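Local coordinates for protein polyphosphate kinase (PDB 2O8R) that probably catalyses the reversible transfer of the terminal phosphate of ATP to form long-chain inorganic polyphosphate, at residues His127-Leu131 / Val193-Arg197; Ile458-Gly464 / Asp476-Thr481; Val611-Ala616 / Glu628-Val633. The protein carries 3 engineered substitutions. One frame throughout, in Å; residues are numbered along the deposited sequence.

Interaction 1 (His127-Leu131 / Val193-Arg197); sequences HKAYL and VELPR
Helix 125-139 lays one turn, His127-Leu131, against the end of strand 192-195 and the extended residues that follow it. The turn is regular α-helix, closed by Leu131 N to His127 O (3.0 Å), while Val193-Arg197 stays in β and polyproline-like conformations, with Pro196 near -57/153. The axes of helix 127-131 and strand 193-195 approach to 9.8 Å, and their N-to-C directions lie 138° apart; His127 and Leu195 have the nearest CA atoms, 6.3 Å apart. Leu195 is the main knob. Its isobutyl group enters a hollow lined by His127, Tyr130 and Leu131, side chains spaced i, i+3 and i+4 on one helical face. Leu195 CD1 sits over the His127 ring, 4.0 Å from its centroid in a CH-pi contact, and also meets Leu131 CD1 at 3.8 Å; Leu195 CD2 packs on Leu131 CD2 (3.6 Å) and Tyr130 CD2 (3.9 Å). Tyr130, in the t rotamer, reaches across to Pro196 and offers a ring face as a flat seat: Pro196 CD stands 3.6 Å from the ring centroid, 12° off its normal. His127, with chi1 m, supplies the polar link, His127 NE2 donating to Pro196 O (3.2 Å, 145°) close to the plane of the imidazole. Ile212 of helix 209-214 touches both Leu131 and Val193, and Leu195 pairs through its backbone with Tyr205. The contact thus packs a helix face against an edge strand, 192-195, of the small three-stranded mixed sheet 115-118/204-208/192-195, an α/β packing unit away from the predicted catalytic residues.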
loop_
_atom_site.group_PDB
_atom_site.type_symbol
_atom_site.label_atom_id
_atom_site.label_comp_id
_atom_site.label_asym_id
_atom_site.label_seq_id
_atom_site.Cartn_x
_atom_site.Cartn_y
_atom_site.Cartn_z
ATOM N N HIS A 127 -14.296 21.728 22.809
ATOM C CA HIS A 127 -13.736 20.401 22.623
ATOM C C HIS A 127 -14.766 19.304 22.893
ATOM O O HIS A 127 -14.902 18.378 22.095
ATOM C CB HIS A 127 -12.489 20.215 23.481
ATOM C CG HIS A 127 -11.328 21.042 23.027
ATOM N ND1 HIS A 127 -10.326 21.451 23.878
ATOM C CD2 HIS A 127 -11.030 21.572 21.816
ATOM C CE1 HIS A 127 -9.445 22.174 23.208
ATOM N NE2 HIS A 127 -9.856 22.274 21.957
ATOM N N LYS A 128 -15.506 19.427 23.995
ATOM C CA LYS A 128 -16.629 18.524 24.277
ATOM C C LYS A 128 -17.645 18.465 23.130
ATOM O O LYS A 128 -17.984 17.385 22.656
ATOM C CB LYS A 128 -17.338 18.910 25.575
ATOM C CG LYS A 128 -16.479 18.758 26.820
ATOM C CD LYS A 128 -17.240 19.119 28.085
ATOM C CE LYS A 128 -18.388 18.162 28.367
ATOM N NZ LYS A 128 -19.113 18.572 29.600
ATOM N N ALA A 129 -18.110 19.628 22.683
ATOM C CA ALA A 129 -19.059 19.713 21.577
ATOM C C ALA A 129 -18.516 19.011 20.345
ATOM O O ALA A 129 -19.211 18.215 19.715
ATOM C CB ALA A 129 -19.359 21.145 21.261
ATOM N N TYR A 130 -17.256 19.286 20.028
ATOM C CA TYR A 130 -16.611 18.666 18.887
ATOM C C TYR A 130 -16.632 17.140 18.964
ATOM O O TYR A 130 -17.122 16.479 18.054
ATOM C CB TYR A 130 -15.174 19.157 18.745
ATOM C CG TYR A 130 -14.469 18.487 17.603
ATOM C CD1 TYR A 130 -14.720 18.878 16.298
ATOM C CD2 TYR A 130 -13.578 17.437 17.822
ATOM C CE1 TYR A 130 -14.085 18.267 15.240
ATOM C CE2 TYR A 130 -12.943 16.816 16.771
ATOM C CZ TYR A 130 -13.198 17.237 15.476
ATOM O OH TYR A 130 -12.574 16.636 14.404
ATOM N N LEU A 131 -16.106 16.596 20.060
ATOM C CA LEU A 131 -15.967 15.148 20.237
ATOM C C LEU A 131 -17.291 14.418 20.255
ATOM O O LEU A 131 -17.402 13.330 19.707
ATOM C CB LEU A 131 -15.166 14.826 21.499
ATOM C CG LEU A 131 -13.680 15.160 21.316
ATOM C CD1 LEU A 131 -12.911 15.183 22.618
ATOM C CD2 LEU A 131 -13.079 14.160 20.364
ATOM N N VAL A 193 -6.637 11.766 17.789
ATOM C CA VAL A 193 -7.622 12.646 17.177
ATOM C C VAL A 193 -7.319 14.069 17.633
ATOM O O VAL A 193 -7.330 14.350 18.839
ATOM C CB VAL A 193 -9.067 12.225 17.580
ATOM C CG1 VAL A 193 -10.134 13.104 16.911
ATOM C CG2 VAL A 193 -9.302 10.788 17.208
ATOM N N GLU A 194 -7.003 14.945 16.674
ATOM C CA GLU A 194 -6.728 16.355 16.953
ATOM C C GLU A 194 -8.032 17.093 17.229
ATOM O O GLU A 194 -9.048 16.826 16.586
ATOM C CB GLU A 194 -6.010 17.004 15.775
ATOM C CG GLU A 194 -5.372 18.379 16.080
ATOM C CD GLU A 194 -4.928 19.142 14.820
ATOM O OE1 GLU A 194 -5.355 18.788 13.693
ATOM O OE2 GLU A 194 -4.157 20.114 14.962
ATOM N N LEU A 195 -8.003 18.001 18.201
ATOM C CA LEU A 195 -9.166 18.810 18.553
ATOM C C LEU A 195 -8.953 20.216 18.024
ATOM O O LEU A 195 -7.831 20.719 18.068
ATOM C CB LEU A 195 -9.351 18.847 20.068
ATOM C CG LEU A 195 -9.537 17.506 20.789
ATOM C CD1 LEU A 195 -10.121 17.729 22.162
ATOM C CD2 LEU A 195 -10.444 16.608 20.013
ATOM N N PRO A 196 -10.019 20.858 17.509
ATOM C CA PRO A 196 -9.864 22.176 16.867
ATOM C C PRO A 196 -9.245 23.260 17.761
ATOM O O PRO A 196 -9.362 23.231 18.993
ATOM C CB PRO A 196 -11.291 22.529 16.433
ATOM C CG PRO A 196 -11.980 21.190 16.309
ATOM C CD PRO A 196 -11.417 20.394 17.459
ATOM N N ARG A 197 -8.591 24.219 17.123
ATOM C CA ARG A 197 -7.637 25.063 17.812
ATOM C C ARG A 197 -7.690 26.471 17.252
ATOM O O ARG A 197 -8.047 26.669 16.098
ATOM C CB ARG A 197 -6.257 24.490 17.545
ATOM C CG ARG A 197 -5.228 24.866 18.526
ATOM C CD ARG A 197 -3.879 24.849 17.881
ATOM N NE ARG A 197 -2.970 25.664 18.670
ATOM C CZ ARG A 197 -2.240 26.646 18.165
ATOM N NH1 ARG A 197 -2.291 26.901 16.859
ATOM N NH2 ARG A 197 -1.449 27.354 18.962
#

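Interaction 2 (Ile458-Gly464 / Asp476-Thr481); sequences IALLSTG and DTTLMT
Strands 457-462 and 474-481 form an antiparallel β hairpin whose segments run at 163°, axes 4.6 Å apart. In register, Ala459 faces Thr481 and Leu461 faces Leu479 as hydrogen-bonded pairs; Leu460-Met480 and Ser462-Thr478 are non-hydrogen-bonded, with CA-CA distances of 4.7 and 4.3 Å. Backbone bonds make the ladder: Ala459 N to Thr481 O (2.8 Å), Thr481 N to Ala459 O (3.0 Å), Leu461 N to Leu479 O (3.0 Å), Leu479 N to Leu461 O (2.8 Å) and Thr463 N to Thr477 O (2.9 Å). CA-H...O contacts supplement it, such as Leu460 CA to Leu479 O at 3.4 Å. Apolar packing involves Leu460 CD1 and CE of Met480 (a selenomethionine), 3.6 Å apart on the sheet face turned to Leu360 of helix 355-365; Ala459, Leu461 and Thr481 meet helix 484-497 on the other face. Side-chain hydrogen bonds gather at the Thr463 end. Thr478 OG1 donates to Ser462 OG (3.1 Å), which donates to Gly464 O (2.9 Å). Thr463 leaves the strand at -84/-17, and its p rotamer puts the hydroxyl where a strand carbonyl would be expected: Thr463 OG1 accepts from Thr477 N (2.8 Å) and donates to Asp476 OD1 (2.8 Å). A CB on Gly464 would fall 2.4 Å from Asp476 OD2. Asp476 OD1 also bonds His597 ND1, and Thr477 OG1 bonds Ser598 OG. A regular ladder thus ends in a polar relay that holds the carboxylate on His597, consistent with orienting this predicted ATP-binding histidine.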
loop_
_atom_site.group_PDB
_atom_site.type_symbol
_atom_site.label_atom_id
_atom_site.label_comp_id
_atom_site.label_asym_id
_atom_site.label_seq_id
_atom_site.Cartn_x
_atom_site.Cartn_y
_atom_site.Cartn_z
ATOM N N ILE A 458 30.950 -5.537 -12.916
ATOM C CA ILE A 458 30.841 -4.838 -11.640
ATOM C C ILE A 458 30.098 -5.702 -10.627
ATOM O O ILE A 458 29.015 -6.217 -10.902
ATOM C CB ILE A 458 30.082 -3.497 -11.786
ATOM C CG1 ILE A 458 30.800 -2.554 -12.747
ATOM C CG2 ILE A 458 29.973 -2.820 -10.459
ATOM C CD1 ILE A 458 29.986 -1.321 -13.138
ATOM N N ALA A 459 30.692 -5.862 -9.457
ATOM C CA ALA A 459 30.016 -6.523 -8.363
ATOM C C ALA A 459 29.664 -5.489 -7.314
ATOM O O ALA A 459 30.493 -4.648 -6.961
ATOM C CB ALA A 459 30.897 -7.626 -7.763
ATOM N N LEU A 460 28.425 -5.547 -6.834
ATOM C CA LEU A 460 27.979 -4.738 -5.706
ATOM C C LEU A 460 27.704 -5.674 -4.546
ATOM O O LEU A 460 26.935 -6.619 -4.706
ATOM C CB LEU A 460 26.692 -4.012 -6.077
ATOM C CG LEU A 460 26.713 -2.637 -6.736
ATOM C CD1 LEU A 460 27.795 -2.515 -7.770
ATOM C CD2 LEU A 460 25.357 -2.357 -7.353
ATOM N N LEU A 461 28.352 -5.436 -3.403
ATOM C CA LEU A 461 28.188 -6.259 -2.179
ATOM C C LEU A 461 27.900 -5.403 -0.974
ATOM O O LEU A 461 28.443 -4.310 -0.846
ATOM C CB LEU A 461 29.423 -7.089 -1.878
ATOM C CG LEU A 461 29.700 -8.155 -2.927
ATOM C CD1 LEU A 461 30.714 -7.638 -3.967
ATOM C CD2 LEU A 461 30.210 -9.386 -2.223
ATOM N N SER A 462 27.073 -5.913 -0.070
ATOM C CA SER A 462 26.455 -5.042 0.919
ATOM C C SER A 462 26.087 -5.706 2.230
ATOM O O SER A 462 25.805 -6.905 2.274
ATOM C CB SER A 462 25.191 -4.443 0.328
ATOM O OG SER A 462 24.675 -3.470 1.209
ATOM N N THR A 463 26.053 -4.902 3.287
ATOM C CA THR A 463 25.665 -5.375 4.615
ATOM C C THR A 463 24.155 -5.399 4.811
ATOM O O THR A 463 23.664 -6.044 5.732
ATOM C CB THR A 463 26.293 -4.525 5.721
ATOM O OG1 THR A 463 25.804 -3.181 5.625
ATOM C CG2 THR A 463 27.792 -4.515 5.563
ATOM N N GLY A 464 23.424 -4.686 3.955
ATOM C CA GLY A 464 21.969 -4.775 3.929
ATOM C C GLY A 464 21.383 -4.670 2.533
ATOM O O GLY A 464 22.105 -4.724 1.545
ATOM N N ASP A 476 24.206 1.146 6.760
ATOM C CA ASP A 476 24.730 -0.035 6.066
ATOM C C ASP A 476 25.944 0.324 5.216
ATOM O O ASP A 476 26.200 1.507 4.938
ATOM C CB ASP A 476 23.665 -0.642 5.152
ATOM C CG ASP A 476 22.749 -1.585 5.869
ATOM O OD1 ASP A 476 23.244 -2.477 6.583
ATOM O OD2 ASP A 476 21.524 -1.440 5.699
ATOM N N THR A 477 26.666 -0.698 4.766
ATOM C CA THR A 477 27.873 -0.479 3.977
ATOM C C THR A 477 27.894 -1.282 2.664
ATOM O O THR A 477 27.610 -2.488 2.635
ATOM C CB THR A 477 29.105 -0.763 4.829
ATOM O OG1 THR A 477 29.063 0.075 5.992
ATOM C CG2 THR A 477 30.369 -0.461 4.055
ATOM N N THR A 478 28.212 -0.591 1.575
ATOM C CA THR A 478 28.190 -1.185 0.249
ATOM C C THR A 478 29.533 -0.993 -0.456
ATOM O O THR A 478 30.049 0.131 -0.536
ATOM C CB THR A 478 27.074 -0.564 -0.602
ATOM O OG1 THR A 478 25.801 -0.911 -0.041
ATOM C CG2 THR A 478 27.144 -1.065 -2.035
ATOM N N LEU A 479 30.084 -2.102 -0.948
ATOM C CA LEU A 479 31.283 -2.100 -1.761
ATOM C C LEU A 479 30.920 -2.199 -3.228
ATOM O O LEU A 479 30.114 -3.032 -3.613
ATOM C CB LEU A 479 32.159 -3.302 -1.411
ATOM C CG LEU A 479 33.444 -3.401 -2.235
ATOM C CD1 LEU A 479 34.337 -2.211 -1.931
ATOM C CD2 LEU A 479 34.170 -4.712 -1.987
HETATM N N MSE A 480 31.534 -1.359 -4.051
HETATM C CA MSE A 480 31.344 -1.447 -5.489
HETATM C C MSE A 480 32.698 -1.658 -6.137
HETATM O O MSE A 480 33.587 -0.819 -6.014
HETATM C CB MSE A 480 30.653 -0.190 -6.004
HETATM C CG MSE A 480 29.262 -0.057 -5.432
HETATM SE SE MSE A 480 28.323 1.587 -5.871
HETATM C CE MSE A 480 27.571 1.119 -7.597
ATOM N N THR A 481 32.861 -2.792 -6.810
ATOM C CA THR A 481 34.179 -3.209 -7.298
ATOM C C THR A 481 34.106 -3.781 -8.697
ATOM O O THR A 481 33.084 -4.362 -9.098
ATOM C CB THR A 481 34.844 -4.265 -6.373
ATOM O OG1 THR A 481 36.252 -4.293 -6.611
ATOM C CG2 THR A 481 34.295 -5.665 -6.632
#

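Interaction 3 (Val611-Ala616 / Glu628-Val633); sequences VFISSA and ETACPV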
loop_
_atom_site.group_PDB
_atom_site.type_symbol
_atom_site.label_atom_id
_atom_site.label_comp_id
_atom_site.label_asym_id
_atom_site.label_seq_id
_atom_site.Cartn_x
_atom_site.Cartn_y
_atom_site.Cartn_z
ATOM N N VAL A 611 40.134 -6.404 6.235
ATOM C CA VAL A 611 38.791 -5.981 6.590
ATOM C C VAL A 611 37.745 -6.678 5.736
ATOM O O VAL A 611 37.848 -6.702 4.506
ATOM C CB VAL A 611 38.634 -4.464 6.490
ATOM C CG1 VAL A 611 37.212 -4.046 6.840
ATOM C CG2 VAL A 611 39.641 -3.779 7.403
ATOM N N PHE A 612 36.742 -7.255 6.396
ATOM C CA PHE A 612 35.638 -7.873 5.674
ATOM C C PHE A 612 34.321 -7.158 5.903
ATOM O O PHE A 612 34.053 -6.648 6.990
ATOM C CB PHE A 612 35.496 -9.335 6.050
ATOM C CG PHE A 612 36.647 -10.183 5.621
ATOM C CD1 PHE A 612 36.617 -10.847 4.402
ATOM C CD2 PHE A 612 37.761 -10.325 6.436
ATOM C CE1 PHE A 612 37.679 -11.636 4.002
ATOM C CE2 PHE A 612 38.823 -11.104 6.045
ATOM C CZ PHE A 612 38.781 -11.762 4.828
ATOM N N ILE A 613 33.514 -7.134 4.849
ATOM C CA ILE A 613 32.151 -6.625 4.871
ATOM C C ILE A 613 31.234 -7.836 4.717
ATOM O O ILE A 613 31.427 -8.635 3.786
ATOM C CB ILE A 613 31.957 -5.620 3.703
ATOM C CG1 ILE A 613 32.333 -4.219 4.158
ATOM C CG2 ILE A 613 30.536 -5.602 3.147
ATOM C CD1 ILE A 613 32.390 -3.243 3.019
ATOM N N SER A 614 30.266 -8.004 5.627
ATOM C CA SER A 614 29.397 -9.188 5.541
ATOM C C SER A 614 27.893 -8.984 5.498
ATOM O O SER A 614 27.363 -7.959 5.923
ATOM C CB SER A 614 29.722 -10.192 6.643
ATOM O OG SER A 614 29.095 -11.435 6.347
ATOM N N SER A 615 27.215 -10.002 4.977
ATOM C CA SER A 615 25.763 -10.096 5.025
ATOM C C SER A 615 25.313 -10.834 6.277
ATOM O O SER A 615 24.163 -10.726 6.685
ATOM C CB SER A 615 25.235 -10.827 3.789
ATOM O OG SER A 615 25.556 -12.202 3.850
ATOM N N ALA A 616 26.226 -11.572 6.897
ATOM C CA ALA A 616 25.883 -12.405 8.046
ATOM C C ALA A 616 26.281 -11.811 9.391
ATOM O O ALA A 616 27.344 -11.203 9.521
ATOM C CB ALA A 616 26.512 -13.781 7.896
ATOM N N GLU A 628 25.190 -16.955 2.760
ATOM C CA GLU A 628 25.602 -15.600 3.110
ATOM C C GLU A 628 26.855 -15.232 2.338
ATOM O O GLU A 628 27.486 -16.087 1.717
ATOM C CB GLU A 628 25.948 -15.527 4.602
ATOM C CG GLU A 628 24.880 -16.052 5.537
ATOM C CD GLU A 628 23.852 -15.005 5.935
ATOM O OE1 GLU A 628 23.986 -13.832 5.538
ATOM O OE2 GLU A 628 22.909 -15.361 6.669
ATOM N N THR A 629 27.232 -13.962 2.396
ATOM C CA THR A 629 28.513 -13.538 1.840
ATOM C C THR A 629 29.351 -12.717 2.803
ATOM O O THR A 629 28.830 -12.015 3.674
ATOM C CB THR A 629 28.359 -12.717 0.552
ATOM O OG1 THR A 629 27.446 -11.626 0.776
ATOM C CG2 THR A 629 27.872 -13.595 -0.573
ATOM N N ALA A 630 30.664 -12.822 2.635
ATOM C CA ALA A 630 31.582 -11.863 3.218
ATOM C C ALA A 630 32.643 -11.544 2.178
ATOM O O ALA A 630 33.065 -12.414 1.407
ATOM C CB ALA A 630 32.209 -12.402 4.488
ATOM N N CYS A 631 33.063 -10.287 2.158
ATOM C CA CYS A 631 33.984 -9.815 1.147
ATOM C C CYS A 631 35.137 -9.014 1.743
ATOM O O CYS A 631 34.912 -8.138 2.583
ATOM C CB CYS A 631 33.235 -8.950 0.165
ATOM S SG CYS A 631 34.097 -8.735 -1.355
ATOM N N PRO A 632 36.380 -9.337 1.330
ATOM C CA PRO A 632 37.572 -8.560 1.634
ATOM C C PRO A 632 37.520 -7.199 0.980
ATOM O O PRO A 632 37.109 -7.077 -0.177
ATOM C CB PRO A 632 38.693 -9.367 0.977
ATOM C CG PRO A 632 38.031 -10.153 -0.057
ATOM C CD PRO A 632 36.723 -10.536 0.554
ATOM N N VAL A 633 37.927 -6.187 1.732
ATOM C CA VAL A 633 38.097 -4.863 1.202
ATOM C C VAL A 633 39.564 -4.796 0.780
ATOM O O VAL A 633 40.448 -4.706 1.625
ATOM C CB VAL A 633 37.789 -3.841 2.287
ATOM C CG1 VAL A 633 37.913 -2.417 1.759
ATOM C CG2 VAL A 633 36.407 -4.092 2.837
#
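The ladder between strands 610-614 and 629-632 ends with a hydroxyl standing in for a main-chain carbonyl. Ser615, past the strand at -90/-18, uses Ser615 OG to accept from Thr629 N (2.8 Å) and to donate to Glu628 OE1 (2.8 Å), while Ser615 N donates to Thr629 O (2.9 Å). Thr629 O also receives Ser614 OG (2.7 Å), and that hydroxyl accepts from Ala616 N (2.9 Å), making an ST turn as the chain leaves the sheet. Farther back the pairing is ordinary antiparallel β: Ile613 N to Cys631 O and Cys631 N to Ile613 O, both 2.8 Å, then Val633 N to Val611 O at 2.8 Å. Pro632 sits opposite Phe612 in a non-hydrogen-bonded pair, so its missing N-H costs no bond to that strand; Phe612 CE1 packs on Pro632 CD at 3.7 Å. Val633 CG2 lies 4.1 Å from both Val611 CG1 and Ile613 CD1. Glu628 is further held by a salt bridge to Arg626. The Glu628 OE1 to His439 ND1 hydrogen bond is consistent with orienting the imidazole of His439, the predicted phosphohistidine, with ND1 engaged and NE2 as the remaining ring nitrogen.

From the N terminus, interaction 1 comes first, closing a 61-residue loop within the polyphosphate kinase middle domain. Interactions 2 and 3 follow in series, each closing a loop of 11 residues; none nests in or crosses another. Interaction 1 is remote, its centre about 51 and 55 Å from the centres of the other two, which lie about 9 Å apart. These belong to two successive phospholipase D-like domains and touch directly: Thr477 CG2 meets Ile613 CD1 at 3.6 Å, and Leu461 CD2 meets Cys631 CB at 3.9 Å. Across this interface the acids are exchanged reciprocally, Asp476 serving His597 and Glu628 serving His439, consistent with a pseudo-twofold active site.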